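PDB 4UQW: protein CLPV1 from Pseudomonas aeruginosa, which is the ClpV-type ATPase of type VI secretion, whose N domain probably helps bring it to the TssB-TssC sheath, with accessory HsiE, for disassembly. Local coordinates for residues L40-L48 and L69-L77. Residues are numbered along the deposited sequence; the frame is centred on the assembly and turned at random.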
loop_
_atom_site.group_PDB
_atom_site.type_symbol
_atom_site.label_atom_id
_atom_site.label_comp_id
_atom_site.label_asym_id
_atom_site.label_seq_id
_atom_site.Cartn_x
_atom_site.Cartn_y
_atom_site.Cartn_z
ATOM N N LEU A 40 -3.028 5.894 2.023
ATOM C CA LEU A 40 -2.756 4.482 2.120
ATOM C C LEU A 40 -4.053 3.654 2.325
ATOM O O LEU A 40 -4.194 2.556 1.761
ATOM C CB LEU A 40 -1.800 4.189 3.260
ATOM C CG LEU A 40 -0.364 4.668 3.120
ATOM C CD1 LEU A 40 0.401 4.406 4.459
ATOM C CD2 LEU A 40 0.334 3.967 1.989
ATOM N N VAL A 41 -5.011 4.185 3.119
ATOM C CA VAL A 41 -6.209 3.375 3.356
ATOM C C VAL A 41 -7.007 3.169 2.028
ATOM O O VAL A 41 -7.517 2.067 1.777
ATOM C CB VAL A 41 -7.082 4.003 4.456
ATOM C CG1 VAL A 41 -7.660 5.360 4.023
ATOM C CG2 VAL A 41 -8.238 3.046 4.810
ATOM N N HIS A 42 -7.058 4.193 1.151
ATOM C CA HIS A 42 -7.739 4.000 -0.138
ATOM C C HIS A 42 -7.038 2.936 -0.961
ATOM O O HIS A 42 -7.675 2.116 -1.623
ATOM C CB HIS A 42 -7.756 5.301 -0.975
ATOM C CG HIS A 42 -8.547 6.422 -0.383
ATOM N ND1 HIS A 42 -7.915 7.515 0.152
ATOM C CD2 HIS A 42 -9.881 6.645 -0.279
ATOM C CE1 HIS A 42 -8.825 8.395 0.555
ATOM N NE2 HIS A 42 -10.019 7.886 0.309
ATOM N N TRP A 43 -5.699 2.994 -0.987
ATOM C CA TRP A 43 -4.900 2.124 -1.860
ATOM C C TRP A 43 -5.055 0.677 -1.378
ATOM O O TRP A 43 -5.308 -0.245 -2.167
ATOM C CB TRP A 43 -3.440 2.544 -1.773
ATOM C CG TRP A 43 -2.581 1.981 -2.876
ATOM C CD1 TRP A 43 -2.998 1.285 -3.965
ATOM C CD2 TRP A 43 -1.182 2.165 -2.966
ATOM N NE1 TRP A 43 -1.881 1.007 -4.775
ATOM C CE2 TRP A 43 -0.774 1.591 -4.188
ATOM C CE3 TRP A 43 -0.242 2.869 -2.173
ATOM C CZ2 TRP A 43 0.582 1.603 -4.597
ATOM C CZ3 TRP A 43 1.085 2.902 -2.565
ATOM C CH2 TRP A 43 1.476 2.265 -3.788
ATOM N N PHE A 44 -4.878 0.478 -0.058
ATOM C CA PHE A 44 -4.940 -0.882 0.487
ATOM C C PHE A 44 -6.378 -1.434 0.369
ATOM O O PHE A 44 -6.575 -2.625 0.046
ATOM C CB PHE A 44 -4.465 -0.898 1.952
ATOM C CG PHE A 44 -2.992 -1.038 2.062
ATOM C CD1 PHE A 44 -2.179 -0.356 1.199
ATOM C CD2 PHE A 44 -2.398 -1.876 3.021
ATOM C CE1 PHE A 44 -0.789 -0.458 1.284
ATOM C CE2 PHE A 44 -0.991 -1.985 3.085
ATOM C CZ PHE A 44 -0.221 -1.278 2.233
ATOM N N HIS A 45 -7.393 -0.585 0.622
ATOM C CA HIS A 45 -8.763 -1.042 0.436
ATOM C C HIS A 45 -8.974 -1.517 -1.050
ATOM O O HIS A 45 -9.556 -2.586 -1.297
ATOM C CB HIS A 45 -9.729 0.075 0.842
ATOM C CG HIS A 45 -11.132 -0.220 0.458
ATOM N ND1 HIS A 45 -11.986 -0.985 1.220
ATOM C CD2 HIS A 45 -11.807 0.104 -0.671
ATOM C CE1 HIS A 45 -13.160 -1.066 0.606
ATOM N NE2 HIS A 45 -13.072 -0.422 -0.544
ATOM N N GLN A 46 -8.461 -0.748 -2.001
ATOM C CA GLN A 46 -8.653 -1.117 -3.403
ATOM C C GLN A 46 -7.889 -2.373 -3.765
ATOM O O GLN A 46 -8.402 -3.231 -4.542
ATOM C CB GLN A 46 -8.244 0.043 -4.342
ATOM C CG GLN A 46 -9.313 1.137 -4.360
ATOM C CD GLN A 46 -10.650 0.715 -4.871
ATOM O OE1 GLN A 46 -10.798 -0.024 -5.872
ATOM N NE2 GLN A 46 -11.638 1.120 -4.144
ATOM N N ILE A 47 -6.707 -2.557 -3.208
ATOM C CA ILE A 47 -5.966 -3.800 -3.474
ATOM C C ILE A 47 -6.741 -5.001 -2.938
ATOM O O ILE A 47 -6.860 -6.033 -3.655
ATOM C CB ILE A 47 -4.531 -3.724 -2.826
ATOM C CG1 ILE A 47 -3.653 -2.724 -3.580
ATOM C CG2 ILE A 47 -3.892 -5.147 -2.754
ATOM C CD1 ILE A 47 -2.437 -2.260 -2.741
ATOM N N LEU A 48 -7.348 -4.860 -1.762
ATOM C CA LEU A 48 -8.036 -5.983 -1.134
ATOM C C LEU A 48 -9.379 -6.269 -1.821
ATOM O O LEU A 48 -9.983 -7.320 -1.552
ATOM C CB LEU A 48 -8.221 -5.703 0.364
ATOM C CG LEU A 48 -6.841 -5.857 1.033
ATOM C CD1 LEU A 48 -6.921 -5.231 2.407
ATOM C CD2 LEU A 48 -6.431 -7.295 1.133
ATOM N N LEU A 69 -9.751 -6.869 9.405
ATOM C CA LEU A 69 -9.017 -5.892 8.622
ATOM C C LEU A 69 -9.997 -5.165 7.725
ATOM O O LEU A 69 -9.930 -3.934 7.638
ATOM C CB LEU A 69 -7.872 -6.583 7.796
ATOM C CG LEU A 69 -7.166 -5.630 6.831
ATOM C CD1 LEU A 69 -6.586 -4.467 7.626
ATOM C CD2 LEU A 69 -6.087 -6.479 6.102
ATOM N N ALA A 70 -10.910 -5.913 7.084
ATOM C CA ALA A 70 -11.872 -5.261 6.180
ATOM C C ALA A 70 -12.753 -4.255 6.942
ATOM O O ALA A 70 -12.998 -3.135 6.470
ATOM C CB ALA A 70 -12.732 -6.303 5.511
ATOM N N LYS A 71 -13.185 -4.652 8.134
ATOM C CA LYS A 71 -14.013 -3.811 8.993
ATOM C C LYS A 71 -13.227 -2.526 9.357
ATOM O O LYS A 71 -13.744 -1.377 9.332
ATOM C CB LYS A 71 -14.434 -4.558 10.262
ATOM C CG LYS A 71 -15.270 -3.781 11.248
ATOM C CD LYS A 71 -15.652 -4.709 12.381
ATOM C CE LYS A 71 -16.640 -4.081 13.331
ATOM N NZ LYS A 71 -16.018 -2.902 13.979
ATOM N N ASP A 72 -11.973 -2.715 9.765
ATOM C CA ASP A 72 -11.182 -1.583 10.167
ATOM C C ASP A 72 -10.922 -0.613 9.003
ATOM O O ASP A 72 -10.943 0.618 9.221
ATOM C CB ASP A 72 -9.832 -2.066 10.736
ATOM C CG ASP A 72 -9.974 -2.718 12.127
ATOM O OD1 ASP A 72 -11.029 -2.556 12.814
ATOM O OD2 ASP A 72 -9.057 -3.463 12.553
ATOM N N LEU A 73 -10.633 -1.134 7.806
ATOM C CA LEU A 73 -10.347 -0.249 6.690
ATOM C C LEU A 73 -11.589 0.504 6.289
ATOM O O LEU A 73 -11.506 1.721 5.968
ATOM C CB LEU A 73 -9.797 -1.024 5.478
ATOM C CG LEU A 73 -8.439 -1.686 5.757
ATOM C CD1 LEU A 73 -8.042 -2.428 4.461
ATOM C CD2 LEU A 73 -7.366 -0.663 6.125
ATOM N N THR A 74 -12.742 -0.159 6.299
ATOM C CA THR A 74 -14.027 0.488 5.970
ATOM C C THR A 74 -14.311 1.612 6.945
ATOM O O THR A 74 -14.699 2.744 6.578
ATOM C CB THR A 74 -15.184 -0.505 6.009
ATOM O OG1 THR A 74 -15.032 -1.451 4.946
ATOM C CG2 THR A 74 -16.496 0.233 5.896
ATOM N N GLU A 75 -14.117 1.328 8.232
ATOM C CA GLU A 75 -14.336 2.366 9.233
ATOM C C GLU A 75 -13.360 3.556 9.095
ATOM O O GLU A 75 -13.797 4.734 9.182
ATOM C CB GLU A 75 -14.304 1.748 10.644
ATOM C CG GLU A 75 -15.503 0.794 10.786
ATOM C CD GLU A 75 -15.620 0.149 12.165
ATOM O OE1 GLU A 75 -14.772 0.505 13.016
ATOM O OE2 GLU A 75 -16.558 -0.681 12.382
ATOM N N ALA A 76 -12.071 3.294 8.814
ATOM C CA ALA A 76 -11.122 4.374 8.572
ATOM C C ALA A 76 -11.532 5.204 7.359
ATOM O O ALA A 76 -11.428 6.440 7.372
ATOM C CB ALA A 76 -9.698 3.789 8.374
ATOM N N LEU A 77 -11.973 4.534 6.288
ATOM C CA LEU A 77 -12.425 5.277 5.090
ATOM C C LEU A 77 -13.589 6.191 5.432
ATOM O O LEU A 77 -13.632 7.352 4.989
ATOM C CB LEU A 77 -12.883 4.316 4.003
ATOM C CG LEU A 77 -11.751 3.662 3.266
ATOM C CD1 LEU A 77 -12.341 2.460 2.504
ATOM C CD2 LEU A 77 -11.067 4.628 2.316
HETATM O O HOH W 1 -12.101 -2.918 3.712
#
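Leu77 CD1 sits on one face of the His45 ring, 3.8 Å from the ring centroid and 19° off the normal, a CH-pi contact displaced toward the rim beside CG and ND1. In the plane of that ring, at its ND1 edge, lies a water that bridges the two helices: it is 3.2 Å from His45 ND1 and donates a hydrogen bond to Ala70 O. A chi1 of 170° carries the His45 imidazole outward from helix 40-49, where Leu77 comes over it; the methyl and the water probably help to set its rotation. The other Leu77 methyl, CD2, meets the His42 ring at an oblique slant, 3.5 Å from CD2 of that histidine. Leu77 is thus forked between two imidazoles one helical turn apart, and it is the residue most deeply covered by the facing helix.

The rest of the contact is aliphatic. Val41 spreads its branches: CG1 touches Leu77 CD2, while CG2 lies 3.9 Å from Ala76 CB and also packs on Leu73 CD2. Farther along, Leu48 CD1 wedges between two leucines, 3.7 Å from Leu73 CD1 and 4.0 Å from Leu69 CD2, crossing both side chains at about a right angle. Val41 and Leu73 bring their CA atoms closest; the axes of segments 40-48 and 69-77 approach to 9.8 Å and cross at -139°, roughly antiparallel.

Both segments belong to the mainly helical Clp N-terminal domain. Helix 17-33 packs against helix 40-49, with Phe29 meeting the His45 ring and touching His42, whose ND1 is hydrogen-bonded to Glu39 N and NE2 to Asn35 OD1. Helix 54-61 closes the leucine end through Leu55 and Val59, and helix 92-108 packs on Leu40 and Trp43.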